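Local coordinates for lipoprotein (Actinomyces odontolyticus, PDB 3UP9), which probably binds L-methionine as the substrate-binding lipoprotein of a membrane transporter, and holds a selenomethionine in its ligand pocket, at residues L204-D209 with D214-L219. Numbering follows the deposited sequence.
Sequences LVWKGD and DAIAKL
L204 reaches from the strand to the helix and divides its two methyls between I216 and L219. It points toward the helix, and with CG anti to the backbone N its CD1 meets CD2 of L219 at 3.8 Å, while CD2 of L204 lies 3.9 Å from CG2 of I216. V205 points the other way, against F79 and A81, so the next residue to face the helix is W206. Its CG sits between the backbone N and the carbonyl carbon (chi1 65°), which presents one face of the indole to I216. CG2 of I216 sits over that face, offset toward the rim, 3.6 Å from CD2 of W206. It makes a CH-pi contact with the six-membered ring, 26° off the normal. The other arm of I216 runs back to the root of the indole, its CD1 4.1 Å from CB of W206. An alanine in place of W206 would probably leave CG2 of I216 without its aromatic cover and open a gap on that flank of the helix. The end of K207 leads off from the helix, and its NZ hydrogen-bonds OD1 of N53. No hydrogen bond crosses the interface; strand 204-207 and the helical segment 214-219 run nearly antiparallel (173°), their axes 10.1 Å apart at closest approach, and join through apolar side chains. Strand 201-207 pairs with 59-64 and 79-81 in the mixed sheet of a periplasmic-binding-protein-type fold, while helix 213-223 packs across that sheet, I216 resting on L9 of strand 7-13 and L219 on V11 and on L37 of strand 35-41.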
loop_
_atom_site.group_PDB
_atom_site.type_symbol
_atom_site.label_atom_id
_atom_site.label_comp_id
_atom_site.label_asym_id
_atom_site.label_seq_id
_atom_site.Cartn_x
_atom_site.Cartn_y
_atom_site.Cartn_z
ATOM N N LEU A 204 -6.387 -4.168 8.359
ATOM C CA LEU A 204 -7.382 -3.287 9.015
ATOM C C LEU A 204 -6.701 -2.800 10.287
ATOM O O LEU A 204 -6.084 -3.609 10.988
ATOM C CB LEU A 204 -8.695 -4.049 9.372
ATOM C CG LEU A 204 -9.809 -3.181 9.959
ATOM C CD1 LEU A 204 -10.497 -2.319 8.924
ATOM C CD2 LEU A 204 -10.848 -4.081 10.604
ATOM N N VAL A 205 -6.738 -1.496 10.553
ATOM C CA VAL A 205 -6.084 -0.931 11.756
ATOM C C VAL A 205 -7.129 -0.122 12.463
ATOM O O VAL A 205 -7.918 0.558 11.825
ATOM C CB VAL A 205 -4.792 -0.096 11.435
ATOM C CG1 VAL A 205 -4.215 0.580 12.679
ATOM C CG2 VAL A 205 -3.766 -0.937 10.696
ATOM N N TRP A 206 -7.150 -0.237 13.784
ATOM C CA TRP A 206 -8.010 0.557 14.642
ATOM C C TRP A 206 -7.256 0.971 15.916
ATOM O O TRP A 206 -6.122 0.539 16.181
ATOM C CB TRP A 206 -9.303 -0.225 14.928
ATOM C CG TRP A 206 -9.102 -1.493 15.724
ATOM C CD1 TRP A 206 -9.162 -1.629 17.109
ATOM C CD2 TRP A 206 -8.720 -2.826 15.229
ATOM N NE1 TRP A 206 -8.858 -2.892 17.486
ATOM C CE2 TRP A 206 -8.590 -3.673 16.411
ATOM C CE3 TRP A 206 -8.448 -3.385 13.957
ATOM C CZ2 TRP A 206 -8.253 -5.029 16.321
ATOM C CZ3 TRP A 206 -8.103 -4.742 13.882
ATOM C CH2 TRP A 206 -8.001 -5.540 15.045
ATOM N N LYS A 207 -7.866 1.825 16.723
ATOM C CA LYS A 207 -7.186 2.379 17.895
ATOM C C LYS A 207 -7.489 1.453 19.071
ATOM O O LYS A 207 -8.629 1.007 19.220
ATOM C CB LYS A 207 -7.674 3.802 18.160
ATOM C CG LYS A 207 -6.755 4.660 18.997
ATOM C CD LYS A 207 -7.148 6.112 18.828
ATOM C CE LYS A 207 -6.900 6.935 20.080
ATOM N NZ LYS A 207 -5.653 7.717 19.939
ATOM N N GLY A 208 -6.466 1.172 19.897
ATOM C CA GLY A 208 -6.578 0.235 21.009
ATOM C C GLY A 208 -7.760 0.430 21.951
ATOM O O GLY A 208 -8.362 -0.548 22.445
ATOM N N ASP A 209 -8.118 1.689 22.187
ATOM C CA ASP A 209 -9.246 1.970 23.055
ATOM C C ASP A 209 -10.620 2.114 22.335
ATOM O O ASP A 209 -11.487 2.680 22.897
ATOM C CB ASP A 209 -8.940 3.237 23.878
ATOM C CG ASP A 209 -8.750 4.492 22.995
ATOM O OD1 ASP A 209 -8.857 4.421 21.767
ATOM O OD2 ASP A 209 -8.455 5.555 23.531
ATOM N N ASP A 214 -16.503 -4.835 19.118
ATOM C CA ASP A 214 -17.368 -5.883 18.563
ATOM C C ASP A 214 -17.629 -5.705 17.093
ATOM O O ASP A 214 -17.479 -6.661 16.332
ATOM C CB ASP A 214 -18.697 -5.967 19.263
ATOM C CG ASP A 214 -18.578 -6.501 20.654
ATOM O OD1 ASP A 214 -17.469 -6.852 21.075
ATOM O OD2 ASP A 214 -19.610 -6.560 21.347
ATOM N N ALA A 215 -18.010 -4.489 16.700
ATOM C CA ALA A 215 -18.300 -4.167 15.303
ATOM C C ALA A 215 -17.043 -4.343 14.392
ATOM O O ALA A 215 -17.126 -4.935 13.304
ATOM C CB ALA A 215 -18.907 -2.749 15.198
ATOM N N ILE A 216 -15.889 -3.837 14.840
ATOM C CA ILE A 216 -14.597 -3.934 14.083
ATOM C C ILE A 216 -14.159 -5.401 13.894
ATOM O O ILE A 216 -13.700 -5.767 12.847
ATOM C CB ILE A 216 -13.495 -3.122 14.790
ATOM C CG1 ILE A 216 -13.762 -1.630 14.626
ATOM C CG2 ILE A 216 -12.148 -3.451 14.238
ATOM C CD1 ILE A 216 -13.243 -0.766 15.741
ATOM N N ALA A 217 -14.344 -6.240 14.910
ATOM C CA ALA A 217 -14.078 -7.706 14.789
ATOM C C ALA A 217 -15.016 -8.336 13.752
ATOM O O ALA A 217 -14.610 -9.265 13.049
ATOM C CB ALA A 217 -14.195 -8.425 16.131
ATOM N N LYS A 218 -16.250 -7.827 13.616
ATOM C CA LYS A 218 -17.125 -8.311 12.511
ATOM C C LYS A 218 -16.577 -7.914 11.104
ATOM O O LYS A 218 -16.523 -8.751 10.232
ATOM C CB LYS A 218 -18.603 -7.917 12.707
ATOM C CG LYS A 218 -19.337 -8.675 13.829
ATOM C CD LYS A 218 -20.690 -8.037 14.224
ATOM C CE LYS A 218 -21.363 -8.829 15.342
ATOM N NZ LYS A 218 -22.848 -8.728 15.325
ATOM N N LEU A 219 -16.122 -6.672 10.930
ATOM C CA LEU A 219 -15.526 -6.212 9.685
ATOM C C LEU A 219 -14.251 -7.001 9.382
ATOM O O LEU A 219 -14.033 -7.484 8.233
ATOM C CB LEU A 219 -15.255 -4.678 9.745
ATOM C CG LEU A 219 -14.533 -4.034 8.564
ATOM C CD1 LEU A 219 -15.303 -4.344 7.298
ATOM C CD2 LEU A 219 -14.337 -2.537 8.791
#